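Local coordinates for protein similarities with probable monooxygenase (Photorhabdus luminescens, PDB 4HB9) that binds flavin-adenine dinucleotide and probably acts as a flavin-dependent monooxygenase of the aromatic-ring hydroxylase type, at residues A[28-33]-A[143-148]; A[135-140]-A[310-315]; A[4-9]-A[18-23]. All coordinates share one frame; numbering follows the deposited sequence.

Overall arrangement
All three contacts lie on the same side of the chain's centre. Interactions 1 and 3 touch the adenosine half of the FAD through E31, R32, I7 and G8, while the Y135 side chain of interaction 2 stands about 11 Å from it. Interactions 1 and 3 share the parallel Rossmann-type sheet, centres about 13 Å apart: Y30 N hydrogen-bonds to I6 O and A9 N to E31 OE1 (2.8 Å), tying the glycine-rich turn to the carboxylate that holds the ribose. Interactions 1 and 2, centres about 14 Å apart, set neighbouring antiparallel strands 143-147 and 132-137, where K144 N is 2.8 Å from E136 O, probably a hydrogen bond, against that parallel sheet. Interactions 2 and 3 do not touch.

Interaction 1 (A[28-33]-A[143-148]); sequences TIYERN and IKIFFA. With FAD (flavin-adenine dinucleotide), chain B.
The two backbones stay well apart, Y30 and F147 being the nearest pair with their CA atoms 9.1 Å from each other, and the gap between strands 26-30 and 143-147 is filled by side chains. F147 drives its CZ over one face of the Y30 ring, toward the rim, and reaches Y30 CD1 at 3.5 Å. The ring planes meet at 38°, an oblique pairing. I145 adds a second apolar touch, its CD1 lying 4.0 Å from Y30 CE2. Large flat and branched side chains suit this buried layer between two sheets.

Just past Y30 the chain turns polar. E31 swings CG anti to its N (chi1 167°) and bends at chi2, and its carboxylate accepts both ribose hydroxyls: FAD O3B gives to E31 OE1 at 2.6 Å and FAD O2B to E31 OE2 at 2.5 Å. R32 NE donates to FAD O2B at 3.0 Å while its guanidinium lays a face over adenine C8A. N33 N binds E31 OE2, nearly straight at 169°, and A9 N binds E31 OE1. An acid so gripped would probably remain ionised; its two acceptor oxygens facing two vicinal hydroxyls match a ribose diol, as in other Rossmann-type FAD sites.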
loop_
_atom_site.group_PDB
_atom_site.type_symbol
_atom_site.label_atom_id
_atom_site.label_comp_id
_atom_site.label_asym_id
_atom_site.label_seq_id
_atom_site.Cartn_x
_atom_site.Cartn_y
_atom_site.Cartn_z
ATOM N N THR A 28 -5.217 19.846 8.431
ATOM C CA THR A 28 -3.804 19.756 8.718
ATOM C C THR A 28 -3.397 18.282 8.788
ATOM O O THR A 28 -4.158 17.435 9.290
ATOM C CB THR A 28 -3.482 20.437 10.076
ATOM O OG1 THR A 28 -3.950 21.791 10.059
ATOM C CG2 THR A 28 -2.015 20.427 10.346
ATOM N N ILE A 29 -2.201 17.982 8.276
ATOM C CA ILE A 29 -1.631 16.658 8.391
ATOM C C ILE A 29 -0.420 16.703 9.275
ATOM O O ILE A 29 0.435 17.556 9.105
ATOM C CB ILE A 29 -1.154 16.093 7.021
ATOM C CG1 ILE A 29 -2.318 15.948 6.038
ATOM C CG2 ILE A 29 -0.465 14.754 7.230
ATOM C CD1 ILE A 29 -1.852 15.660 4.622
ATOM N N TYR A 30 -0.320 15.751 10.187
ATOM C CA TYR A 30 0.848 15.603 11.051
ATOM C C TYR A 30 1.565 14.309 10.671
ATOM O O TYR A 30 1.000 13.227 10.740
ATOM C CB TYR A 30 0.444 15.607 12.535
ATOM C CG TYR A 30 -0.448 16.783 12.863
ATOM C CD1 TYR A 30 0.093 18.030 13.210
ATOM C CD2 TYR A 30 -1.825 16.670 12.774
ATOM C CE1 TYR A 30 -0.737 19.114 13.486
ATOM C CE2 TYR A 30 -2.647 17.744 13.043
ATOM C CZ TYR A 30 -2.101 18.948 13.406
ATOM O OH TYR A 30 -2.956 19.998 13.668
ATOM N N GLU A 31 2.812 14.457 10.251
ATOM C CA GLU A 31 3.623 13.354 9.716
ATOM C C GLU A 31 4.882 13.175 10.529
ATOM O O GLU A 31 5.586 14.145 10.816
ATOM C CB GLU A 31 3.977 13.631 8.240
ATOM C CG GLU A 31 5.063 12.730 7.662
ATOM C CD GLU A 31 4.705 11.244 7.722
ATOM O OE1 GLU A 31 3.574 10.893 7.348
ATOM O OE2 GLU A 31 5.570 10.435 8.126
ATOM N N ARG A 32 5.184 11.924 10.887
ATOM C CA ARG A 32 6.342 11.636 11.740
ATOM C C ARG A 32 7.679 11.878 11.039
ATOM O O ARG A 32 8.627 12.277 11.674
ATOM C CB ARG A 32 6.302 10.218 12.292
ATOM C CG ARG A 32 6.461 9.130 11.245
ATOM C CD ARG A 32 6.498 7.746 11.852
ATOM N NE ARG A 32 6.482 6.756 10.778
ATOM C CZ ARG A 32 6.462 5.446 10.968
ATOM N NH1 ARG A 32 6.479 4.946 12.201
ATOM N NH2 ARG A 32 6.441 4.642 9.916
ATOM N N ASN A 33 7.759 11.630 9.737
ATOM C CA ASN A 33 9.013 11.816 9.018
ATOM C C ASN A 33 9.322 13.267 8.713
ATOM O O ASN A 33 8.451 14.161 8.800
ATOM C CB ASN A 33 9.003 10.996 7.730
ATOM C CG ASN A 33 8.898 9.492 7.986
ATOM O OD1 ASN A 33 8.241 8.773 7.231
ATOM N ND2 ASN A 33 9.523 9.016 9.049
ATOM N N ILE A 143 -10.716 17.673 20.031
ATOM C CA ILE A 143 -9.740 16.634 20.320
ATOM C C ILE A 143 -8.373 17.250 20.452
ATOM O O ILE A 143 -7.950 18.030 19.595
ATOM C CB ILE A 143 -9.694 15.606 19.192
ATOM C CG1 ILE A 143 -11.078 14.994 18.982
ATOM C CG2 ILE A 143 -8.671 14.519 19.489
ATOM C CD1 ILE A 143 -11.238 14.356 17.630
ATOM N N LYS A 144 -7.684 16.893 21.524
ATOM C CA LYS A 144 -6.340 17.362 21.778
ATOM C C LYS A 144 -5.404 16.247 21.323
ATOM O O LYS A 144 -5.533 15.122 21.780
ATOM C CB LYS A 144 -6.141 17.671 23.277
ATOM C CG LYS A 144 -4.788 18.276 23.593
ATOM C CD LYS A 144 -4.710 18.758 25.031
ATOM C CE LYS A 144 -3.446 19.571 25.260
ATOM N NZ LYS A 144 -3.192 19.885 26.702
ATOM N N ILE A 145 -4.476 16.575 20.425
ATOM C CA ILE A 145 -3.494 15.616 19.928
ATOM C C ILE A 145 -2.151 15.887 20.575
ATOM O O ILE A 145 -1.698 17.021 20.569
ATOM C CB ILE A 145 -3.286 15.744 18.395
ATOM C CG1 ILE A 145 -4.627 15.785 17.654
ATOM C CG2 ILE A 145 -2.434 14.578 17.892
ATOM C CD1 ILE A 145 -4.508 16.339 16.235
ATOM N N PHE A 146 -1.504 14.846 21.104
ATOM C CA PHE A 146 -0.167 14.970 21.678
ATOM C C PHE A 146 0.888 14.321 20.792
ATOM O O PHE A 146 0.720 13.181 20.395
ATOM C CB PHE A 146 -0.119 14.256 23.029
ATOM C CG PHE A 146 -1.058 14.837 24.056
ATOM C CD1 PHE A 146 -0.596 15.718 25.019
ATOM C CD2 PHE A 146 -2.401 14.522 24.041
ATOM C CE1 PHE A 146 -1.455 16.252 25.972
ATOM C CE2 PHE A 146 -3.271 15.061 24.985
ATOM C CZ PHE A 146 -2.797 15.923 25.959
ATOM N N PHE A 147 1.992 15.023 20.570
ATOM C CA PHE A 147 3.103 14.519 19.778
ATOM C C PHE A 147 4.322 14.168 20.616
ATOM O O PHE A 147 4.461 14.605 21.760
ATOM C CB PHE A 147 3.443 15.530 18.684
ATOM C CG PHE A 147 2.268 15.878 17.839
ATOM C CD1 PHE A 147 1.820 14.996 16.864
ATOM C CD2 PHE A 147 1.571 17.052 18.046
ATOM C CE1 PHE A 147 0.707 15.287 16.091
ATOM C CE2 PHE A 147 0.456 17.355 17.276
ATOM C CZ PHE A 147 0.025 16.473 16.294
ATOM N N ALA A 148 5.203 13.350 20.047
ATOM C CA ALA A 148 6.346 12.787 20.792
ATOM C C ALA A 148 7.322 13.853 21.290
ATOM O O ALA A 148 8.024 13.651 22.286
ATOM C CB ALA A 148 7.102 11.800 19.924
HETATM P PA FAD B . 1.063 4.760 4.368
HETATM O O1A FAD B . 1.051 5.146 2.913
HETATM O O2A FAD B . 1.960 3.738 4.980
HETATM O O5B FAD B . 1.179 6.105 5.228
HETATM C C5B FAD B . 1.237 6.096 6.643
HETATM C C4B FAD B . 1.894 7.410 7.018
HETATM O O4B FAD B . 1.727 7.622 8.431
HETATM C C3B FAD B . 3.405 7.451 6.712
HETATM O O3B FAD B . 3.779 8.674 6.076
HETATM C C2B FAD B . 4.012 7.318 8.094
HETATM O O2B FAD B . 5.292 7.904 8.254
HETATM C C1B FAD B . 2.967 8.047 8.950
HETATM N N9A FAD B . 2.961 7.718 10.377
HETATM C C8A FAD B . 3.002 6.484 10.944
HETATM N N7A FAD B . 2.904 6.567 12.303
HETATM C C5A FAD B . 2.807 7.883 12.591
HETATM C C6A FAD B . 2.691 8.653 13.845
HETATM N N6A FAD B . 2.690 7.955 15.005
HETATM N N1A FAD B . 2.630 9.998 13.769
HETATM C C2A FAD B . 2.625 10.637 12.577
HETATM N N3A FAD B . 2.725 10.007 11.390
HETATM C C4A FAD B . 2.817 8.637 11.342
HETATM N N1 FAD B . -0.989 -1.084 -2.997
HETATM C C2 FAD B . -1.707 -1.087 -4.143
HETATM O O2 FAD B . -2.928 -0.703 -4.163
HETATM N N3 FAD B . -1.137 -1.487 -5.296
HETATM C C4 FAD B . 0.111 -1.953 -5.406
HETATM O O4 FAD B . 0.560 -2.316 -6.525
HETATM C C4X FAD B . 0.938 -2.021 -4.198
HETATM N N5 FAD B . 2.227 -2.467 -4.218
HETATM C C5X FAD B . 2.939 -2.515 -3.069
HETATM C C6 FAD B . 4.245 -2.991 -3.068
HETATM C C7 FAD B . 5.003 -3.042 -1.896
HETATM C C7M FAD B . 6.428 -3.560 -1.896
HETATM C C8 FAD B . 4.405 -2.595 -0.626
HETATM C C8M FAD B . 5.203 -2.626 0.659
HETATM C C9 FAD B . 3.098 -2.117 -0.620
HETATM C C9A FAD B . 2.332 -2.054 -1.784
HETATM N N10 FAD B . 1.004 -1.571 -1.769
HETATM C C10 FAD B . 0.279 -1.549 -2.955
HETATM C "C1'" FAD B . 0.330 -1.148 -0.525
HETATM C "C2'" FAD B . 0.399 0.359 -0.287
HETATM O "O2'" FAD B . 1.727 0.837 -0.418
HETATM C "C3'" FAD B . -0.112 0.662 1.120
HETATM O "O3'" FAD B . -1.283 -0.118 1.358
HETATM C "C4'" FAD B . -0.462 2.136 1.257
HETATM O "O4'" FAD B . 0.745 2.850 1.452
HETATM C "C5'" FAD B . -1.383 2.407 2.428
HETATM O "O5'" FAD B . -1.630 3.798 2.449
HETATM P P FAD B . -1.774 4.507 3.886
HETATM O O1P FAD B . -1.927 5.974 3.561
HETATM O O2P FAD B . -2.827 3.782 4.683
HETATM O O3P FAD B . -0.422 4.258 4.714
#

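Interaction 2 (A[135-140]-A[310-315]); sequences YEHIEN and SSTVTL
Y135 lies with one face of its ring against the CG2 methyl of V313, which sits 4.2 Å from the ring centroid and 23° off the normal. This is a CH-pi contact, displaced toward the rim, so that Y135 CE1 is the ring atom closest to V313 CG2 at 3.9 Å. The two side chains approach from opposite directions. Of the two valine branches it is CG2, anti to the carbonyl carbon of V313, that meets the tyrosine face. Valine suits the extended backbone of a strand, and its short branch puts the methyl flat against the ring.

H137 comes in beside them from the more exposed end of strand 132-137. Its CE1 edge points at T312 OG1, 3.7 Å away and in the plane of the imidazole, while V313 CG2 lies obliquely to the same ring. One methyl of V313 therefore serves two rings.

The contact joins two sheets of the FAD-binding fold. Strand 313-315 is an outermost strand of the five-stranded parallel Rossmann-type sheet, and strand 132-137 is an outermost strand of the small antiparallel sheet packed against it. Y172 of helix 167-172 touches both Y135 and V313, and I143 of the neighbouring strand packs on Y135, H137 and T312.

The approach to strand 313-315 is shaped by an ST turn: S311 OG accepts from V313 N at 3.2 Å with an N-H...O angle of 167°. Serine fits this place because its short hydroxyl can fold back onto the backbone two residues on. The same oxygen is hydrogen-bonded to the hydroxyl of Y172, which ties the turn to the helix that also covers V313.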
loop_
_atom_site.group_PDB
_atom_site.type_symbol
_atom_site.label_atom_id
_atom_site.label_comp_id
_atom_site.label_asym_id
_atom_site.label_seq_id
_atom_site.Cartn_x
_atom_site.Cartn_y
_atom_site.Cartn_z
ATOM N N TYR A 135 -4.316 10.884 21.824
ATOM C CA TYR A 135 -5.270 11.959 21.844
ATOM C C TYR A 135 -6.122 11.929 23.103
ATOM O O TYR A 135 -6.225 10.882 23.778
ATOM C CB TYR A 135 -6.182 11.885 20.626
ATOM C CG TYR A 135 -7.080 10.677 20.599
ATOM C CD1 TYR A 135 -8.305 10.673 21.277
ATOM C CD2 TYR A 135 -6.721 9.544 19.886
ATOM C CE1 TYR A 135 -9.143 9.569 21.244
ATOM C CE2 TYR A 135 -7.547 8.435 19.837
ATOM C CZ TYR A 135 -8.750 8.446 20.523
ATOM O OH TYR A 135 -9.575 7.356 20.466
ATOM N N GLU A 136 -6.734 13.082 23.385
ATOM C CA GLU A 136 -7.701 13.248 24.467
ATOM C C GLU A 136 -8.901 14.033 23.988
ATOM O O GLU A 136 -8.750 15.078 23.360
ATOM C CB GLU A 136 -7.105 14.066 25.616
ATOM C CG GLU A 136 -6.098 13.357 26.488
ATOM C CD GLU A 136 -5.640 14.206 27.668
ATOM O OE1 GLU A 136 -5.907 15.431 27.675
ATOM O OE2 GLU A 136 -4.990 13.635 28.579
ATOM N N HIS A 137 -10.093 13.581 24.338
ATOM C CA HIS A 137 -11.286 14.381 24.095
ATOM C C HIS A 137 -11.299 15.583 25.036
ATOM O O HIS A 137 -10.968 15.445 26.209
ATOM C CB HIS A 137 -12.537 13.533 24.267
ATOM C CG HIS A 137 -12.815 12.660 23.087
ATOM N ND1 HIS A 137 -13.211 13.171 21.871
ATOM C CD2 HIS A 137 -12.738 11.318 22.927
ATOM C CE1 HIS A 137 -13.378 12.179 21.011
ATOM N NE2 HIS A 137 -13.095 11.045 21.627
ATOM N N ILE A 138 -11.627 16.756 24.493
ATOM C CA ILE A 138 -11.762 17.984 25.277
ATOM C C ILE A 138 -13.240 18.146 25.613
ATOM O O ILE A 138 -14.107 17.881 24.769
ATOM C CB ILE A 138 -11.267 19.241 24.524
ATOM C CG1 ILE A 138 -9.860 19.036 23.966
ATOM C CG2 ILE A 138 -11.253 20.457 25.450
ATOM C CD1 ILE A 138 -9.463 20.076 22.936
ATOM N N GLU A 139 -13.507 18.592 26.842
ATOM C CA GLU A 139 -14.869 18.661 27.400
ATOM C C GLU A 139 -15.817 19.579 26.616
ATOM O O GLU A 139 -17.013 19.299 26.514
ATOM C CB GLU A 139 -14.811 19.097 28.872
ATOM C CG GLU A 139 -16.092 18.829 29.656
ATOM C CD GLU A 139 -15.915 19.009 31.157
ATOM O OE1 GLU A 139 -14.973 18.415 31.729
ATOM O OE2 GLU A 139 -16.726 19.734 31.771
ATOM N N ASN A 140 -15.272 20.648 26.038
ATOM C CA ASN A 140 -16.059 21.583 25.218
ATOM C C ASN A 140 -16.397 21.037 23.825
ATOM O O ASN A 140 -16.918 21.770 22.980
ATOM C CB ASN A 140 -15.294 22.904 25.035
ATOM C CG ASN A 140 -14.635 23.392 26.317
ATOM O OD1 ASN A 140 -15.215 23.301 27.398
ATOM N ND2 ASN A 140 -13.415 23.911 26.200
ATOM N N SER A 310 -19.660 5.387 16.444
ATOM C CA SER A 310 -18.942 6.432 15.728
ATOM C C SER A 310 -18.687 7.627 16.625
ATOM O O SER A 310 -19.435 7.889 17.583
ATOM C CB SER A 310 -19.712 6.870 14.498
ATOM O OG SER A 310 -19.836 5.802 13.593
ATOM N N SER A 311 -17.605 8.336 16.340
ATOM C CA SER A 311 -17.301 9.560 17.041
ATOM C C SER A 311 -16.561 10.485 16.080
ATOM O O SER A 311 -16.511 10.223 14.888
ATOM C CB SER A 311 -16.461 9.263 18.278
ATOM O OG SER A 311 -15.149 8.856 17.942
ATOM N N THR A 312 -15.963 11.526 16.626
ATOM C CA THR A 312 -15.161 12.450 15.840
ATOM C C THR A 312 -13.727 11.959 15.604
ATOM O O THR A 312 -12.934 12.661 14.997
ATOM C CB THR A 312 -15.152 13.830 16.510
ATOM O OG1 THR A 312 -14.624 13.709 17.826
ATOM C CG2 THR A 312 -16.572 14.398 16.566
ATOM N N VAL A 313 -13.392 10.758 16.065
ATOM C CA VAL A 313 -12.130 10.081 15.692
ATOM C C VAL A 313 -12.521 8.989 14.714
ATOM O O VAL A 313 -13.487 8.202 14.964
ATOM C CB VAL A 313 -11.441 9.404 16.905
ATOM C CG1 VAL A 313 -10.187 8.654 16.487
ATOM C CG2 VAL A 313 -11.101 10.412 17.995
ATOM N N THR A 314 -11.795 8.913 13.596
ATOM C CA THR A 314 -11.984 7.813 12.670
ATOM C C THR A 314 -10.642 7.390 12.035
ATOM O O THR A 314 -9.600 7.894 12.397
ATOM C CB THR A 314 -13.082 8.117 11.629
ATOM O OG1 THR A 314 -13.457 6.924 10.959
ATOM C CG2 THR A 314 -12.682 9.126 10.612
ATOM N N LEU A 315 -10.690 6.416 11.138
ATOM C CA LEU A 315 -9.466 5.825 10.572
ATOM C C LEU A 315 -9.593 5.665 9.088
ATOM O O LEU A 315 -10.721 5.553 8.590
ATOM C CB LEU A 315 -9.218 4.439 11.175
ATOM C CG LEU A 315 -9.029 4.429 12.694
ATOM C CD1 LEU A 315 -9.142 3.009 13.224
ATOM C CD2 LEU A 315 -7.736 5.075 13.125
#

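Interaction 3 (A[4-9]-A[18-23]); sequences VGIIGA and HGLRKH. With FAD (flavin-adenine dinucleotide), chain B; EDO (1,2-ethanediol), chain E; EDO (1,2-ethanediol), chain L.
L20 CD1 packs against V4 CG1 at 3.8 Å, the two side chains crossing at about a right angle; I6 CD1 meets the same methyl more loosely, at 4.5 Å. L20 holds CG anti to its carbonyl carbon (chi1 -62°) and CD1 anti to CA (chi2 174°), which carries that methyl out to the strand. Leucine thus reaches from the helix to the short valine, and isoleucine extends its CD1 to meet it.

Polar bonds finish the helix. H23, the first residue beyond it, turns its imidazole back so that ND1 donates to G19 O at 2.9 Å, in the ring plane and nearly straight (170°). The backbone N of H23 reaches that carbonyl oxygen from the opposite face of its plane. Separately, H18 ND1 and R21 NE hydrogen-bond to O1 of an ethanediol, an incidental guest probably from the crystallisation liquor.

Ligand contacts lie at the other end of the strand. I7 CG2 packs on adenine C2A at 3.4 Å. G8 CA comes within 3.3 Å of the ribose O4B, where a CB would collide with FAD; at the positive phi of G8 it would also be jammed against the carbonyl O of I7. G8 opens a GxGxxG pattern consistent with a Rossmann-type dinucleotide site.

Strand 3-7, helix 11-22 and strand 26-30 form a beta-alpha-beta unit; I6 also packs on V27 and I29 of strand 26-30, while L345 of helix 330-349 touches L20.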
loop_
_atom_site.group_PDB
_atom_site.type_symbol
_atom_site.label_atom_id
_atom_site.label_comp_id
_atom_site.label_asym_id
_atom_site.label_seq_id
_atom_site.Cartn_x
_atom_site.Cartn_y
_atom_site.Cartn_z
ATOM N N VAL A 4 -10.016 19.560 10.483
ATOM C CA VAL A 4 -9.735 18.123 10.430
ATOM C C VAL A 4 -8.232 17.943 10.592
ATOM O O VAL A 4 -7.424 18.585 9.893
ATOM C CB VAL A 4 -10.251 17.478 9.110
ATOM C CG1 VAL A 4 -9.908 16.000 9.059
ATOM C CG2 VAL A 4 -11.754 17.652 8.974
ATOM N N GLY A 5 -7.848 17.117 11.561
ATOM C CA GLY A 5 -6.455 16.746 11.760
ATOM C C GLY A 5 -6.256 15.332 11.274
ATOM O O GLY A 5 -7.016 14.437 11.662
ATOM N N ILE A 6 -5.231 15.140 10.436
ATOM C CA ILE A 6 -4.915 13.828 9.868
ATOM C C ILE A 6 -3.527 13.415 10.373
ATOM O O ILE A 6 -2.561 14.194 10.269
ATOM C CB ILE A 6 -4.883 13.863 8.318
ATOM C CG1 ILE A 6 -6.223 14.331 7.755
ATOM C CG2 ILE A 6 -4.512 12.475 7.768
ATOM C CD1 ILE A 6 -6.207 14.678 6.263
ATOM N N ILE A 7 -3.429 12.224 10.957
ATOM C CA ILE A 7 -2.124 11.661 11.315
ATOM C C ILE A 7 -1.645 10.821 10.133
ATOM O O ILE A 7 -2.301 9.826 9.770
ATOM C CB ILE A 7 -2.152 10.784 12.574
ATOM C CG1 ILE A 7 -2.863 11.497 13.751
ATOM C CG2 ILE A 7 -0.736 10.430 12.976
ATOM C CD1 ILE A 7 -2.368 12.884 14.089
ATOM N N GLY A 8 -0.530 11.250 9.529
ATOM C CA GLY A 8 0.078 10.533 8.408
ATOM C C GLY A 8 -0.087 11.188 7.050
ATOM O O GLY A 8 -1.202 11.319 6.538
ATOM N N ALA A 9 1.040 11.599 6.472
ATOM C CA ALA A 9 1.096 12.066 5.093
ATOM C C ALA A 9 1.527 10.919 4.180
ATOM O O ALA A 9 2.534 11.010 3.455
ATOM C CB ALA A 9 2.049 13.214 4.951
ATOM N N HIS A 18 -6.190 16.742 0.092
ATOM C CA HIS A 18 -6.576 17.344 -1.176
ATOM C C HIS A 18 -8.073 17.437 -1.347
ATOM O O HIS A 18 -8.618 18.487 -1.753
ATOM C CB HIS A 18 -5.987 16.565 -2.352
ATOM C CG HIS A 18 -4.549 16.844 -2.581
ATOM N ND1 HIS A 18 -4.081 18.094 -2.906
ATOM C CD2 HIS A 18 -3.467 16.037 -2.531
ATOM C CE1 HIS A 18 -2.773 18.047 -3.032
ATOM N NE2 HIS A 18 -2.377 16.811 -2.818
ATOM N N GLY A 19 -8.755 16.344 -1.024
ATOM C CA GLY A 19 -10.188 16.297 -1.170
ATOM C C GLY A 19 -10.903 17.288 -0.268
ATOM O O GLY A 19 -11.827 17.985 -0.700
ATOM N N LEU A 20 -10.485 17.342 0.992
ATOM C CA LEU A 20 -11.102 18.271 1.952
ATOM C C LEU A 20 -10.870 19.726 1.539
ATOM O O LEU A 20 -11.801 20.543 1.595
ATOM C CB LEU A 20 -10.576 18.020 3.368
ATOM C CG LEU A 20 -10.890 16.620 3.910
ATOM C CD1 LEU A 20 -10.212 16.405 5.244
ATOM C CD2 LEU A 20 -12.382 16.382 4.038
ATOM N N ARG A 21 -9.657 20.049 1.099
ATOM C CA ARG A 21 -9.381 21.399 0.581
ATOM C C ARG A 21 -10.288 21.749 -0.587
ATOM O O ARG A 21 -10.843 22.871 -0.661
ATOM C CB ARG A 21 -7.913 21.550 0.207
ATOM C CG ARG A 21 -6.998 21.602 1.405
ATOM C CD ARG A 21 -5.566 21.181 1.099
ATOM N NE ARG A 21 -4.941 21.915 -0.014
ATOM C CZ ARG A 21 -4.403 23.136 0.063
ATOM N NH1 ARG A 21 -4.413 23.826 1.196
ATOM N NH2 ARG A 21 -3.863 23.680 -1.028
ATOM N N LYS A 22 -10.502 20.780 -1.486
ATOM C CA LYS A 22 -11.411 21.001 -2.609
ATOM C C LYS A 22 -12.805 21.411 -2.161
ATOM O O LYS A 22 -13.460 22.221 -2.837
ATOM C CB LYS A 22 -11.491 19.771 -3.515
ATOM C CG LYS A 22 -12.209 20.041 -4.811
ATOM C CD LYS A 22 -12.259 18.802 -5.682
ATOM C CE LYS A 22 -13.005 19.115 -6.968
ATOM N NZ LYS A 22 -12.883 17.990 -7.921
ATOM N N HIS A 23 -13.251 20.878 -1.016
ATOM C CA HIS A 23 -14.603 21.165 -0.534
ATOM C C HIS A 23 -14.622 22.293 0.498
ATOM O O HIS A 23 -15.642 22.542 1.108
ATOM C CB HIS A 23 -15.264 19.887 -0.021
ATOM C CG HIS A 23 -15.522 18.891 -1.106
ATOM N ND1 HIS A 23 -14.517 18.132 -1.667
ATOM C CD2 HIS A 23 -16.653 18.571 -1.774
ATOM C CE1 HIS A 23 -15.028 17.361 -2.614
ATOM N NE2 HIS A 23 -16.321 17.609 -2.696
HETATM P PA FAD B . 1.063 4.760 4.368
HETATM O O1A FAD B . 1.051 5.146 2.913
HETATM O O2A FAD B . 1.960 3.738 4.980
HETATM O O5B FAD B . 1.179 6.105 5.228
HETATM C C5B FAD B . 1.237 6.096 6.643
HETATM C C4B FAD B . 1.894 7.410 7.018
HETATM O O4B FAD B . 1.727 7.622 8.431
HETATM C C3B FAD B . 3.405 7.451 6.712
HETATM O O3B FAD B . 3.779 8.674 6.076
HETATM C C2B FAD B . 4.012 7.318 8.094
HETATM O O2B FAD B . 5.292 7.904 8.254
HETATM C C1B FAD B . 2.967 8.047 8.950
HETATM N N9A FAD B . 2.961 7.718 10.377
HETATM C C8A FAD B . 3.002 6.484 10.944
HETATM N N7A FAD B . 2.904 6.567 12.303
HETATM C C5A FAD B . 2.807 7.883 12.591
HETATM C C6A FAD B . 2.691 8.653 13.845
HETATM N N6A FAD B . 2.690 7.955 15.005
HETATM N N1A FAD B . 2.630 9.998 13.769
HETATM C C2A FAD B . 2.625 10.637 12.577
HETATM N N3A FAD B . 2.725 10.007 11.390
HETATM C C4A FAD B . 2.817 8.637 11.342
HETATM N N1 FAD B . -0.989 -1.084 -2.997
HETATM C C2 FAD B . -1.707 -1.087 -4.143
HETATM O O2 FAD B . -2.928 -0.703 -4.163
HETATM N N3 FAD B . -1.137 -1.487 -5.296
HETATM C C4 FAD B . 0.111 -1.953 -5.406
HETATM O O4 FAD B . 0.560 -2.316 -6.525
HETATM C C4X FAD B . 0.938 -2.021 -4.198
HETATM N N5 FAD B . 2.227 -2.467 -4.218
HETATM C C5X FAD B . 2.939 -2.515 -3.069
HETATM C C6 FAD B . 4.245 -2.991 -3.068
HETATM C C7 FAD B . 5.003 -3.042 -1.896
HETATM C C7M FAD B . 6.428 -3.560 -1.896
HETATM C C8 FAD B . 4.405 -2.595 -0.626
HETATM C C8M FAD B . 5.203 -2.626 0.659
HETATM C C9 FAD B . 3.098 -2.117 -0.620
HETATM C C9A FAD B . 2.332 -2.054 -1.784
HETATM N N10 FAD B . 1.004 -1.571 -1.769
HETATM C C10 FAD B . 0.279 -1.549 -2.955
HETATM C "C1'" FAD B . 0.330 -1.148 -0.525
HETATM C "C2'" FAD B . 0.399 0.359 -0.287
HETATM O "O2'" FAD B . 1.727 0.837 -0.418
HETATM C "C3'" FAD B . -0.112 0.662 1.120
HETATM O "O3'" FAD B . -1.283 -0.118 1.358
HETATM C "C4'" FAD B . -0.462 2.136 1.257
HETATM O "O4'" FAD B . 0.745 2.850 1.452
HETATM C "C5'" FAD B . -1.383 2.407 2.428
HETATM O "O5'" FAD B . -1.630 3.798 2.449
HETATM P P FAD B . -1.774 4.507 3.886
HETATM O O1P FAD B . -1.927 5.974 3.561
HETATM O O2P FAD B . -2.827 3.782 4.683
HETATM O O3P FAD B . -0.422 4.258 4.714
HETATM C C1 EDO E . -5.981 21.187 -2.977
HETATM O O1 EDO E . -4.876 20.514 -2.460
HETATM C C2 EDO E . -6.922 20.174 -3.579
HETATM O O2 EDO E . -8.195 20.479 -3.183
HETATM C C1 EDO L . 6.954 10.947 3.767
HETATM O O1 EDO L . 5.711 11.611 4.006
HETATM C C2 EDO L . 7.196 10.001 4.923
HETATM O O2 EDO L . 6.244 8.929 4.903
#